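Local coordinates for uncharacterized conserved protein (Methanococcus maripaludis S2, PDB 3C2Q) that catalyses the NAD(+)-dependent conversion of L-ornithine to L-proline with release of ammonia, at residues Val277-Thr282 / Ile297-Val302; Arg118-Met123 / Val332-Glu337; Ser20-Gly25 / Lys66-Val71; Tyr27-His32 / Met50-Val55. All coordinates share one frame; numbering follows the deposited sequence.

Contact 1: residues Val277-Thr282 / Ile297-Val302; sequences VIMLST and IKTVCV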
loop_
_atom_site.group_PDB
_atom_site.type_symbol
_atom_site.label_atom_id
_atom_site.label_comp_id
_atom_site.label_asym_id
_atom_site.label_seq_id
_atom_site.Cartn_x
_atom_site.Cartn_y
_atom_site.Cartn_z
ATOM N N VAL B 277 12.294 -4.125 -21.340
ATOM C CA VAL B 277 11.743 -2.838 -20.939
ATOM C C VAL B 277 11.734 -2.820 -19.416
ATOM O O VAL B 277 11.245 -3.761 -18.796
ATOM C CB VAL B 277 10.331 -2.614 -21.455
ATOM C CG1 VAL B 277 9.763 -1.277 -20.852
ATOM C CG2 VAL B 277 10.324 -2.569 -23.008
ATOM N N ILE B 278 12.366 -1.815 -18.825
ATOM C CA ILE B 278 12.384 -1.673 -17.373
ATOM C C ILE B 278 11.544 -0.452 -16.998
ATOM O O ILE B 278 11.825 0.662 -17.448
ATOM C CB ILE B 278 13.801 -1.498 -16.802
ATOM C CG1 ILE B 278 14.682 -2.685 -17.193
ATOM C CG2 ILE B 278 13.714 -1.369 -15.251
ATOM C CD1 ILE B 278 16.144 -2.586 -16.770
HETATM N N MSE B 279 10.509 -0.673 -16.194
HETATM C CA MSE B 279 9.563 0.381 -15.841
HETATM C C MSE B 279 9.878 0.797 -14.421
HETATM O O MSE B 279 9.944 -0.075 -13.548
HETATM C CB MSE B 279 8.132 -0.156 -15.889
HETATM C CG MSE B 279 7.727 -0.620 -17.279
HETATM SE SE MSE B 279 6.306 -1.970 -17.089
HETATM C CE MSE B 279 5.977 -2.097 -19.050
ATOM N N LEU B 280 10.093 2.106 -14.193
ATOM C CA LEU B 280 10.600 2.591 -12.896
ATOM C C LEU B 280 9.646 3.624 -12.285
ATOM O O LEU B 280 9.585 4.767 -12.744
ATOM C CB LEU B 280 11.989 3.236 -13.056
ATOM C CG LEU B 280 13.123 2.393 -13.667
ATOM C CD1 LEU B 280 14.354 3.221 -14.075
ATOM C CD2 LEU B 280 13.488 1.343 -12.618
ATOM N N SER B 281 8.890 3.208 -11.266
ATOM C CA SER B 281 8.064 4.142 -10.492
ATOM C C SER B 281 7.108 5.022 -11.321
ATOM O O SER B 281 7.125 6.266 -11.220
ATOM C CB SER B 281 8.984 5.045 -9.645
ATOM O OG SER B 281 8.234 5.570 -8.580
ATOM N N THR B 282 6.250 4.388 -12.119
ATOM C CA THR B 282 5.269 5.133 -12.866
ATOM C C THR B 282 4.123 4.210 -13.226
ATOM O O THR B 282 4.288 3.292 -14.005
ATOM C CB THR B 282 5.835 5.839 -14.148
ATOM O OG1 THR B 282 4.730 6.356 -14.900
ATOM C CG2 THR B 282 6.695 4.909 -15.017
ATOM N N ILE B 297 8.906 -9.606 -24.946
ATOM C CA ILE B 297 9.923 -8.656 -24.488
ATOM C C ILE B 297 10.026 -8.808 -22.963
ATOM O O ILE B 297 9.015 -8.783 -22.262
ATOM C CB ILE B 297 9.572 -7.212 -24.871
ATOM C CG1 ILE B 297 9.331 -7.097 -26.388
ATOM C CG2 ILE B 297 10.673 -6.204 -24.385
ATOM C CD1 ILE B 297 8.980 -5.684 -26.830
ATOM N N LYS B 298 11.238 -9.010 -22.468
ATOM C CA LYS B 298 11.454 -9.099 -21.022
ATOM C C LYS B 298 10.966 -7.773 -20.352
ATOM O O LYS B 298 11.353 -6.672 -20.726
ATOM C CB LYS B 298 12.940 -9.410 -20.759
ATOM C CG LYS B 298 13.373 -9.415 -19.302
ATOM C CD LYS B 298 13.373 -10.856 -18.710
ATOM C CE LYS B 298 13.057 -10.833 -17.231
ATOM N NZ LYS B 298 14.096 -11.600 -16.460
ATOM N N THR B 299 10.089 -7.898 -19.371
ATOM C CA THR B 299 9.412 -6.740 -18.801
ATOM C C THR B 299 9.659 -6.767 -17.296
ATOM O O THR B 299 9.362 -7.765 -16.647
ATOM C CB THR B 299 7.915 -6.872 -19.060
ATOM O OG1 THR B 299 7.723 -7.022 -20.471
ATOM C CG2 THR B 299 7.157 -5.640 -18.590
ATOM N N VAL B 300 10.216 -5.687 -16.764
ATOM C CA VAL B 300 10.508 -5.582 -15.316
ATOM C C VAL B 300 9.821 -4.321 -14.796
ATOM O O VAL B 300 10.003 -3.229 -15.347
ATOM C CB VAL B 300 12.035 -5.499 -15.030
ATOM C CG1 VAL B 300 12.308 -5.376 -13.488
ATOM C CG2 VAL B 300 12.744 -6.727 -15.566
ATOM N N CYS B 301 8.987 -4.480 -13.779
ATOM C CA CYS B 301 8.258 -3.336 -13.245
ATOM C C CYS B 301 8.657 -3.129 -11.784
ATOM O O CYS B 301 8.419 -3.990 -10.918
ATOM C CB CYS B 301 6.744 -3.555 -13.355
ATOM S SG CYS B 301 5.771 -2.136 -12.722
ATOM N N VAL B 302 9.308 -2.009 -11.553
ATOM C CA VAL B 302 9.871 -1.633 -10.250
ATOM C C VAL B 302 9.031 -0.514 -9.649
ATOM O O VAL B 302 8.893 0.571 -10.255
ATOM C CB VAL B 302 11.312 -1.101 -10.392
ATOM C CG1 VAL B 302 11.927 -0.953 -8.976
ATOM C CG2 VAL B 302 12.210 -2.097 -11.207
HETATM O O HOH W 1 6.393 1.386 -12.089
#
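Val277-Leu280 and Lys298-Val302 run side by side as parallel strands, 11° apart in direction, with Met279 and Cys301 at the closest approach of the two chains. Five backbone hydrogen bonds join them in parallel register, beginning with Val277 N to Lys298 O at 2.8 Å. Residues 277 and 279 each give their N-H and carbonyl to the partner strand, so Val277 O takes Val300 N, Met279 N reaches Val300 O at 2.7 Å, and Met279 O takes Val302 N. Ser281 N closes the row on Val302 O, which also receives a bond from a water held by Thr282 N. The other edge of Val277-Leu280 bonds to strand 138-142 through Ile278 and Leu280.

This is the beta-alpha-beta crossover of a Rossmann fold: helix 283-292 connects the two strands, and Thr282, an NAD(+)-binding residue by similarity, is its N-cap, with OG1 taking His285 N.

On one face the selenomethionine side chain of Met279 stretches out beyond CG, and its CE lies 3.8 Å from Thr299 CG2 while SE passes 4.1 Å from Cys301 CB. Leu312 of helix 306-314 packs on the same group. At the start of this face Val277 CG2, set beside its own backbone N (CG1 is anti to it, chi1 174°), meets Ile297 CG2 at 3.9 Å. The opposite face carries Leu280 and Val302, lying alongside each other and pointing the same way, CD2 to CG2 3.9 Å. Helix 327-342 packs over that pair with Val327, Phe330 and Leu331.

Contact 2: residues Arg118-Met123 / Val332-Glu337; sequences RIAKEM and VLLLKE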
loop_
_atom_site.group_PDB
_atom_site.type_symbol
_atom_site.label_atom_id
_atom_site.label_comp_id
_atom_site.label_asym_id
_atom_site.label_seq_id
_atom_site.Cartn_x
_atom_site.Cartn_y
_atom_site.Cartn_z
ATOM N N ARG B 118 20.582 -10.632 -10.909
ATOM C CA ARG B 118 19.972 -11.219 -12.110
ATOM C C ARG B 118 19.610 -10.210 -13.198
ATOM O O ARG B 118 19.853 -10.466 -14.396
ATOM C CB ARG B 118 18.723 -11.989 -11.748
ATOM C CG ARG B 118 18.902 -13.477 -11.720
ATOM C CD ARG B 118 18.865 -14.084 -10.339
ATOM N NE ARG B 118 17.544 -14.524 -9.873
ATOM C CZ ARG B 118 16.449 -14.740 -10.613
ATOM N NH1 ARG B 118 16.462 -14.569 -11.919
ATOM N NH2 ARG B 118 15.316 -15.135 -10.020
ATOM N N ILE B 119 18.979 -9.097 -12.806
ATOM C CA ILE B 119 18.652 -8.006 -13.755
ATOM C C ILE B 119 19.915 -7.409 -14.363
ATOM O O ILE B 119 19.961 -7.148 -15.584
ATOM C CB ILE B 119 17.784 -6.870 -13.094
ATOM C CG1 ILE B 119 16.372 -7.395 -12.765
ATOM C CG2 ILE B 119 17.743 -5.614 -13.961
ATOM C CD1 ILE B 119 15.673 -6.564 -11.677
ATOM N N ALA B 120 20.927 -7.190 -13.530
ATOM C CA ALA B 120 22.183 -6.605 -14.028
ATOM C C ALA B 120 22.890 -7.552 -15.046
ATOM O O ALA B 120 23.391 -7.096 -16.070
ATOM C CB ALA B 120 23.116 -6.282 -12.870
ATOM N N LYS B 121 22.886 -8.853 -14.766
ATOM C CA LYS B 121 23.474 -9.832 -15.696
ATOM C C LYS B 121 22.744 -9.798 -17.050
ATOM O O LYS B 121 23.383 -9.787 -18.123
ATOM C CB LYS B 121 23.419 -11.244 -15.136
ATOM C CG LYS B 121 24.058 -12.299 -16.089
ATOM C CD LYS B 121 25.591 -12.274 -15.965
ATOM C CE LYS B 121 26.309 -12.448 -17.323
ATOM N NZ LYS B 121 27.696 -11.843 -17.268
ATOM N N GLU B 122 21.409 -9.799 -17.004
ATOM C CA GLU B 122 20.639 -9.701 -18.226
ATOM C C GLU B 122 20.865 -8.392 -18.997
ATOM O O GLU B 122 21.008 -8.419 -20.230
ATOM C CB GLU B 122 19.156 -9.959 -17.968
ATOM C CG GLU B 122 18.490 -10.592 -19.169
ATOM C CD GLU B 122 17.052 -11.020 -18.919
ATOM O OE1 GLU B 122 16.636 -11.111 -17.723
ATOM O OE2 GLU B 122 16.344 -11.270 -19.937
HETATM N N MSE B 123 20.916 -7.253 -18.304
HETATM C CA MSE B 123 21.178 -5.981 -18.973
HETATM C C MSE B 123 22.580 -5.990 -19.643
HETATM O O MSE B 123 22.771 -5.449 -20.727
HETATM C CB MSE B 123 21.116 -4.818 -17.985
HETATM C CG MSE B 123 19.710 -4.551 -17.415
HETATM SE SE MSE B 123 19.845 -3.125 -16.086
HETATM C CE MSE B 123 20.389 -1.597 -17.163
ATOM N N VAL B 332 20.662 2.782 -7.437
ATOM C CA VAL B 332 22.061 2.968 -6.917
ATOM C C VAL B 332 22.774 1.622 -6.833
ATOM O O VAL B 332 23.921 1.455 -7.323
ATOM C CB VAL B 332 22.055 3.745 -5.559
ATOM C CG1 VAL B 332 23.466 3.774 -4.932
ATOM C CG2 VAL B 332 21.561 5.209 -5.794
ATOM N N LEU B 333 22.078 0.635 -6.273
ATOM C CA LEU B 333 22.616 -0.724 -6.194
ATOM C C LEU B 333 22.782 -1.403 -7.557
ATOM O O LEU B 333 23.789 -2.111 -7.790
ATOM C CB LEU B 333 21.732 -1.586 -5.275
ATOM C CG LEU B 333 21.743 -1.207 -3.796
ATOM C CD1 LEU B 333 20.726 -2.069 -3.000
ATOM C CD2 LEU B 333 23.189 -1.319 -3.205
ATOM N N LEU B 334 21.794 -1.229 -8.441
ATOM C CA LEU B 334 21.879 -1.774 -9.788
ATOM C C LEU B 334 23.132 -1.258 -10.527
ATOM O O LEU B 334 23.868 -2.042 -11.115
ATOM C CB LEU B 334 20.625 -1.442 -10.592
ATOM C CG LEU B 334 20.472 -2.048 -11.995
ATOM C CD1 LEU B 334 20.724 -3.560 -11.996
ATOM C CD2 LEU B 334 19.074 -1.646 -12.566
ATOM N N LEU B 335 23.341 0.052 -10.504
ATOM C CA LEU B 335 24.532 0.633 -11.124
ATOM C C LEU B 335 25.838 -0.006 -10.570
ATOM O O LEU B 335 26.740 -0.371 -11.345
ATOM C CB LEU B 335 24.546 2.148 -10.935
ATOM C CG LEU B 335 25.789 2.857 -11.535
ATOM C CD1 LEU B 335 25.867 2.638 -13.046
ATOM C CD2 LEU B 335 25.814 4.327 -11.169
ATOM N N LYS B 336 25.939 -0.135 -9.249
ATOM C CA LYS B 336 27.139 -0.758 -8.665
ATOM C C LYS B 336 27.356 -2.159 -9.228
ATOM O O LYS B 336 28.486 -2.544 -9.510
ATOM C CB LYS B 336 27.067 -0.796 -7.145
ATOM C CG LYS B 336 27.113 0.554 -6.492
ATOM C CD LYS B 336 27.116 0.400 -4.959
ATOM C CE LYS B 336 26.572 1.629 -4.247
ATOM N NZ LYS B 336 27.433 2.831 -4.444
ATOM N N GLU B 337 26.271 -2.920 -9.415
ATOM C CA GLU B 337 26.376 -4.280 -9.916
ATOM C C GLU B 337 26.809 -4.301 -11.403
ATOM O O GLU B 337 27.634 -5.142 -11.805
ATOM C CB GLU B 337 25.068 -5.041 -9.676
ATOM C CG GLU B 337 25.076 -6.521 -10.085
ATOM C CD GLU B 337 26.125 -7.395 -9.366
ATOM O OE1 GLU B 337 26.742 -6.955 -8.375
ATOM O OE2 GLU B 337 26.336 -8.534 -9.840
#
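Leu334 splits its two methyls between three side chains of the 118-123 helix. Its CD1 branch sits 3.7 Å from Ala120 CB and also comes to 4.1 Å from Ile119 CG2, the Leu334 and Ile119 side chains crossing at about a right angle. The CD2 branch meets the selenium of Met123, 3.9 Å from SE, at an oblique angle. In Leu334 CG is anti to the backbone N (chi1 -174°), which brings the branch point round toward helix 112-133. The Met123 side chain also packs on Met276 and Ile278 of strand 276-280.

Ala120 is the small residue between the helices. Its CB points at the partner and is met by Glu337 CG at 3.4 Å, a tight carbon-carbon approach, with Glu337 CB at 3.9 Å. Glu337 therefore contributes the aliphatic part of its side chain here. The chain bends at chi2 (60°), and the carboxylate finds its salt bridge with Arg340, one turn further along the same helix.

The contact is wholly apolar between the two segments, and the helix axes stay 9.3 Å apart at a crossing angle of -52°. Farther along helix 327-342, Leu338 and Leu341 continue the packing on Ala120, while Ile116, a turn before Ile119, also touches Leu334. Both helices pack on the face of the parallel sheet that carries Ile278 and Leu280, Met123 on the former and Leu331 on the latter, and they form part of the helical layer that flanks the sheet in a Rossmann domain.

Contact 3: residues Ser20-Gly25 / Lys66-Val71; sequences SVLPDG and KVIRKV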
loop_
_atom_site.group_PDB
_atom_site.type_symbol
_atom_site.label_atom_id
_atom_site.label_comp_id
_atom_site.label_asym_id
_atom_site.label_seq_id
_atom_site.Cartn_x
_atom_site.Cartn_y
_atom_site.Cartn_z
ATOM N N SER B 20 -12.677 2.972 -38.395
ATOM C CA SER B 20 -12.782 2.735 -36.942
ATOM C C SER B 20 -14.045 2.013 -36.502
ATOM O O SER B 20 -14.390 2.028 -35.320
ATOM C CB SER B 20 -12.639 4.038 -36.156
ATOM O OG SER B 20 -11.547 4.799 -36.636
ATOM N N VAL B 21 -14.746 1.368 -37.435
ATOM C CA VAL B 21 -15.872 0.534 -37.049
ATOM C C VAL B 21 -15.662 -0.875 -37.618
ATOM O O VAL B 21 -15.416 -1.048 -38.811
ATOM C CB VAL B 21 -17.258 1.177 -37.445
ATOM C CG1 VAL B 21 -18.421 0.291 -36.990
ATOM C CG2 VAL B 21 -17.388 2.581 -36.859
ATOM N N LEU B 22 -15.757 -1.872 -36.753
ATOM C CA LEU B 22 -15.397 -3.224 -37.074
ATOM C C LEU B 22 -16.619 -4.093 -37.234
ATOM O O LEU B 22 -17.610 -3.857 -36.572
ATOM C CB LEU B 22 -14.528 -3.772 -35.939
ATOM C CG LEU B 22 -13.396 -2.851 -35.499
ATOM C CD1 LEU B 22 -12.727 -3.443 -34.271
ATOM C CD2 LEU B 22 -12.404 -2.698 -36.626
ATOM N N PRO B 23 -16.555 -5.102 -38.132
ATOM C CA PRO B 23 -17.650 -6.055 -38.293
ATOM C C PRO B 23 -17.869 -6.873 -37.033
ATOM O O PRO B 23 -16.898 -7.150 -36.309
ATOM C CB PRO B 23 -17.175 -6.996 -39.410
ATOM C CG PRO B 23 -15.903 -6.474 -39.904
ATOM C CD PRO B 23 -15.433 -5.344 -39.054
ATOM N N ASP B 24 -19.114 -7.295 -36.802
ATOM C CA ASP B 24 -19.418 -8.134 -35.668
ATOM C C ASP B 24 -18.565 -9.391 -35.646
ATOM O O ASP B 24 -18.220 -9.935 -36.705
ATOM C CB ASP B 24 -20.891 -8.541 -35.617
ATOM C CG ASP B 24 -21.181 -9.423 -34.417
ATOM O OD1 ASP B 24 -20.767 -9.055 -33.280
ATOM O OD2 ASP B 24 -21.780 -10.505 -34.603
ATOM N N GLY B 25 -18.220 -9.833 -34.434
ATOM C CA GLY B 25 -17.422 -11.031 -34.250
ATOM C C GLY B 25 -15.939 -10.811 -34.465
ATOM O O GLY B 25 -15.175 -11.748 -34.372
ATOM N N LYS B 66 -3.556 -3.700 -35.880
ATOM C CA LYS B 66 -3.946 -2.295 -35.935
ATOM C C LYS B 66 -4.872 -1.950 -34.779
ATOM O O LYS B 66 -5.804 -2.685 -34.475
ATOM C CB LYS B 66 -4.726 -1.974 -37.229
ATOM C CG LYS B 66 -3.919 -1.909 -38.515
ATOM C CD LYS B 66 -4.765 -1.113 -39.514
ATOM C CE LYS B 66 -4.123 -0.966 -40.896
ATOM N NZ LYS B 66 -5.041 -0.108 -41.773
ATOM N N VAL B 67 -4.637 -0.802 -34.166
ATOM C CA VAL B 67 -5.577 -0.290 -33.185
ATOM C C VAL B 67 -6.823 0.141 -33.955
ATOM O O VAL B 67 -6.720 0.516 -35.129
ATOM C CB VAL B 67 -4.991 0.870 -32.352
ATOM C CG1 VAL B 67 -3.800 0.341 -31.529
ATOM C CG2 VAL B 67 -4.499 2.018 -33.238
ATOM N N ILE B 68 -7.966 0.084 -33.280
ATOM C CA ILE B 68 -9.250 0.346 -33.889
ATOM C C ILE B 68 -9.315 1.727 -34.563
ATOM O O ILE B 68 -9.894 1.848 -35.624
ATOM C CB ILE B 68 -10.431 0.080 -32.900
ATOM C CG1 ILE B 68 -11.783 0.238 -33.604
ATOM C CG2 ILE B 68 -10.348 1.034 -31.671
ATOM C CD1 ILE B 68 -13.016 -0.146 -32.746
ATOM N N ARG B 69 -8.691 2.750 -33.992
ATOM C CA ARG B 69 -8.750 4.059 -34.610
ATOM C C ARG B 69 -7.920 4.188 -35.901
ATOM O O ARG B 69 -8.051 5.178 -36.624
ATOM C CB ARG B 69 -8.381 5.159 -33.615
ATOM C CG ARG B 69 -6.925 5.372 -33.475
ATOM C CD ARG B 69 -6.605 6.460 -32.477
ATOM N NE ARG B 69 -5.568 5.890 -31.647
ATOM C CZ ARG B 69 -4.278 5.973 -31.914
ATOM N NH1 ARG B 69 -3.851 6.713 -32.944
ATOM N NH2 ARG B 69 -3.417 5.361 -31.115
ATOM N N LYS B 70 -7.057 3.215 -36.186
ATOM C CA LYS B 70 -6.341 3.223 -37.459
ATOM C C LYS B 70 -6.960 2.298 -38.518
ATOM O O LYS B 70 -6.484 2.268 -39.649
ATOM C CB LYS B 70 -4.866 2.903 -37.272
ATOM C CG LYS B 70 -4.078 4.072 -36.637
ATOM C CD LYS B 70 -2.619 3.711 -36.536
ATOM C CE LYS B 70 -1.847 4.665 -35.640
ATOM N NZ LYS B 70 -1.816 6.031 -36.196
ATOM N N VAL B 71 -8.010 1.561 -38.158
ATOM C CA VAL B 71 -8.706 0.706 -39.141
ATOM C C VAL B 71 -9.486 1.567 -40.156
ATOM O O VAL B 71 -10.241 2.461 -39.765
ATOM C CB VAL B 71 -9.605 -0.345 -38.463
ATOM C CG1 VAL B 71 -10.415 -1.185 -39.516
ATOM C CG2 VAL B 71 -8.762 -1.279 -37.603
HETATM O O HOH W 2 -9.490 5.002 -39.058
#
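Ser20 leads the contact, reaching residues 68-71 through both its backbone and its hydroxyl. Its N-H gives a 2.8 Å hydrogen bond to Val71 O, with an N-H...O angle of 158° and the donor tilted 33° from the carbonyl plane. Next to it, Ser20 CA makes a CA-H...O contact of 3.3 Å with Ile68 O. OG lies beside the backbone N (chi1 -46°) and gives its hydrogen to a water at 3.2 Å. That water passes its own two hydrogens to Arg69 O and, at 2.7 Å, to Val71 O, and so binds the two segments a second time. Ser20 O accepts a hydrogen bond from Asn212 of the third subunit and also lies 3.6 Å from Ile68 CD1.

Val21 faces away and packs on Asp213 of that subunit. At Leu22 the side chain swings back and its two methyls part: CD1 meets Ile68 CD1 at 3.6 Å, whereas CD2 approaches Val71 CG1 at 3.8 Å, the Leu22 and Val71 side chains at about a right angle. Val53 of strand 53-57 packs on both Leu22 and Val71, while Leu22 N bonds to Asn209 of the third subunit.

Ile68 O and Arg69 O come from the 3-10 turn 68-70, and Val71 O from the residue just after it. This is loop-to-loop packing in the mixed-sheet domain, at the interface with the third subunit: the link after strand 12-15 lies over the turn that follows strand 62-66.

Contact 4: residues Tyr27-His32 / Met50-Val55; sequences YSTTNH and MDAVIV. With IMD (imidazole), chain G.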
loop_
_atom_site.group_PDB
_atom_site.type_symbol
_atom_site.label_atom_id
_atom_site.label_comp_id
_atom_site.label_asym_id
_atom_site.label_seq_id
_atom_site.Cartn_x
_atom_site.Cartn_y
_atom_site.Cartn_z
ATOM N N TYR B 27 -12.068 -10.358 -34.039
ATOM C CA TYR B 27 -11.115 -10.883 -33.076
ATOM C C TYR B 27 -10.382 -9.700 -32.418
ATOM O O TYR B 27 -9.918 -8.752 -33.103
ATOM C CB TYR B 27 -10.120 -11.826 -33.765
ATOM C CG TYR B 27 -9.030 -12.399 -32.851
ATOM C CD1 TYR B 27 -9.305 -13.445 -31.971
ATOM C CD2 TYR B 27 -7.735 -11.895 -32.885
ATOM C CE1 TYR B 27 -8.314 -13.973 -31.141
ATOM C CE2 TYR B 27 -6.732 -12.417 -32.069
ATOM C CZ TYR B 27 -7.028 -13.443 -31.203
ATOM O OH TYR B 27 -6.020 -13.951 -30.435
ATOM N N SER B 28 -10.340 -9.744 -31.084
ATOM C CA SER B 28 -9.630 -8.727 -30.294
ATOM C C SER B 28 -8.367 -9.396 -29.749
ATOM O O SER B 28 -8.456 -10.430 -29.112
ATOM C CB SER B 28 -10.531 -8.213 -29.160
ATOM O OG SER B 28 -9.913 -7.144 -28.473
ATOM N N THR B 29 -7.197 -8.826 -30.043
ATOM C CA THR B 29 -5.936 -9.513 -29.889
ATOM C C THR B 29 -5.519 -9.645 -28.406
ATOM O O THR B 29 -5.935 -8.842 -27.552
ATOM C CB THR B 29 -4.809 -8.758 -30.611
ATOM O OG1 THR B 29 -4.851 -7.378 -30.214
ATOM C CG2 THR B 29 -4.994 -8.827 -32.169
ATOM N N THR B 30 -4.703 -10.665 -28.154
ATOM C CA THR B 30 -3.886 -10.787 -26.960
ATOM C C THR B 30 -2.596 -9.983 -27.163
ATOM O O THR B 30 -2.396 -9.326 -28.214
ATOM C CB THR B 30 -3.489 -12.251 -26.708
ATOM O OG1 THR B 30 -2.514 -12.643 -27.677
ATOM C CG2 THR B 30 -4.716 -13.203 -26.758
ATOM N N ASN B 31 -1.694 -10.021 -26.173
ATOM C CA ASN B 31 -0.396 -9.409 -26.385
ATOM C C ASN B 31 0.654 -10.397 -26.967
ATOM O O ASN B 31 1.846 -10.091 -27.048
ATOM C CB ASN B 31 0.106 -8.696 -25.101
ATOM C CG ASN B 31 0.289 -9.635 -23.930
ATOM O OD1 ASN B 31 -0.341 -10.690 -23.854
ATOM N ND2 ASN B 31 1.129 -9.228 -22.967
ATOM N N HIS B 32 0.194 -11.574 -27.388
ATOM C CA HIS B 32 1.104 -12.608 -27.889
ATOM C C HIS B 32 1.256 -12.615 -29.421
ATOM O O HIS B 32 0.326 -12.245 -30.134
ATOM C CB HIS B 32 0.623 -13.988 -27.444
ATOM C CG HIS B 32 0.300 -14.086 -25.980
ATOM N ND1 HIS B 32 1.225 -13.822 -24.991
ATOM C CD2 HIS B 32 -0.833 -14.462 -25.345
ATOM C CE1 HIS B 32 0.664 -14.012 -23.807
ATOM N NE2 HIS B 32 -0.592 -14.384 -23.995
HETATM N N MSE B 50 -1.979 -6.033 -27.568
HETATM C CA MSE B 50 -3.297 -6.466 -27.089
HETATM C C MSE B 50 -4.406 -5.489 -27.453
HETATM O O MSE B 50 -4.135 -4.313 -27.749
HETATM C CB MSE B 50 -3.253 -6.611 -25.549
HETATM C CG MSE B 50 -3.196 -5.273 -24.837
HETATM SE SE MSE B 50 -3.285 -5.558 -22.865
HETATM C CE MSE B 50 -1.488 -6.295 -22.611
ATOM N N ASP B 51 -5.661 -5.939 -27.355
ATOM C CA ASP B 51 -6.809 -5.026 -27.446
ATOM C C ASP B 51 -6.818 -4.261 -28.776
ATOM O O ASP B 51 -7.201 -3.081 -28.852
ATOM C CB ASP B 51 -6.815 -4.039 -26.242
ATOM C CG ASP B 51 -7.018 -4.736 -24.911
ATOM O OD1 ASP B 51 -7.483 -5.909 -24.866
ATOM O OD2 ASP B 51 -6.732 -4.089 -23.872
ATOM N N ALA B 52 -6.367 -4.943 -29.824
ATOM C CA ALA B 52 -6.352 -4.383 -31.160
ATOM C C ALA B 52 -6.941 -5.414 -32.154
ATOM O O ALA B 52 -7.463 -6.459 -31.761
ATOM C CB ALA B 52 -4.926 -3.976 -31.558
ATOM N N VAL B 53 -6.889 -5.099 -33.439
ATOM C CA VAL B 53 -7.480 -6.036 -34.404
ATOM C C VAL B 53 -6.437 -6.518 -35.404
ATOM O O VAL B 53 -5.361 -5.923 -35.566
ATOM C CB VAL B 53 -8.741 -5.467 -35.147
ATOM C CG1 VAL B 53 -9.817 -5.080 -34.163
ATOM C CG2 VAL B 53 -8.368 -4.305 -35.993
ATOM N N ILE B 54 -6.768 -7.592 -36.097
ATOM C CA ILE B 54 -5.844 -8.078 -37.091
ATOM C C ILE B 54 -6.370 -7.734 -38.488
ATOM O O ILE B 54 -7.489 -8.138 -38.860
ATOM C CB ILE B 54 -5.595 -9.571 -36.894
ATOM C CG1 ILE B 54 -4.856 -9.769 -35.543
ATOM C CG2 ILE B 54 -4.801 -10.167 -38.096
ATOM C CD1 ILE B 54 -4.484 -11.213 -35.223
ATOM N N VAL B 55 -5.573 -6.975 -39.227
ATOM C CA VAL B 55 -5.946 -6.562 -40.578
ATOM C C VAL B 55 -5.076 -7.409 -41.516
ATOM O O VAL B 55 -3.859 -7.485 -41.345
ATOM C CB VAL B 55 -5.759 -5.043 -40.764
ATOM C CG1 VAL B 55 -5.865 -4.593 -42.240
ATOM C CG2 VAL B 55 -6.776 -4.287 -39.884
HETATM N N1 IMD G . -7.054 -15.680 -28.560
HETATM C C2 IMD G . -7.596 -14.902 -27.584
HETATM N N3 IMD G . -8.160 -15.724 -26.651
HETATM C C4 IMD G . -8.023 -17.002 -27.076
HETATM C C5 IMD G . -7.328 -16.974 -28.273
HETATM O O HOH W 3 -9.384 -8.802 -35.769
HETATM O O HOH W 4 -8.398 -8.052 -26.319
#
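The loop leading to strand 34-38 lies here against the approach to strand 53-57 of the mixed sheet, away from the annotated sites of its own chain, though Asp51 packs on Asp250 of the third subunit, an NAD(+)-binding residue by similarity. Thr29 makes the main grip. Its N-H bonds to Ala52 O at 2.9 Å, its carbonyl takes Asp51 N, and its hydroxyl oxygen accepts Ala52 N at 2.9 Å. OG1 sits between its own backbone N and carbonyl carbon (chi1 50°), and it also bonds to Lys49 O. That same torsional setting leaves CG2 beside the backbone N, where it touches Ile54 CG1 at 3.5 Å.

Before it, the Tyr27 and Ile54 side chains lie side by side, pointing the same way, with CE2 4.1 Å from CD1. An imidazole, probably from the crystallisation liquor, places N1 at the ring edge, in its plane, and donates from it to Tyr27 OH at 2.8 Å. Beyond Thr29, Asn31 CB and the selenomethionine Met50 CE lie 3.8 Å apart; Phe99 of the fourth subunit packs on both residues. Thr30 OG1 accepts His32 N in an ST turn.

A water takes a hydrogen from Ser28 OG and donates to Thr29 O and Asp51 OD1. With Thr29 using N-H, carbonyl and hydroxyl, the buried N-H groups of Thr29, Asp51 and Ala52 are paired directly across the contact, and Tyr27 O and Ile54 N through a second water.

Overall arrangement
Following the chain from the N terminus, Ser20-Gly25 comes first and closes a loop with Lys66-Val71 as contact 3; contact 4 is nested inside it. Both belong to the mixed-sheet domain, touch each other through a probable hydrogen bond between Lys66 O and Val53 N, and lie against the third subunit. Helix 112-133 then enters the Rossmann domain, and contact 2 closes a long loop between it and the C-terminal helix. Contact 1 is nested within that loop, and the two meet through the Lys298-Glu122 salt bridge. The two pairs follow in series: contacts 2 and 3, with centres about 42 Å apart, lie on opposite sides of the chain's centre.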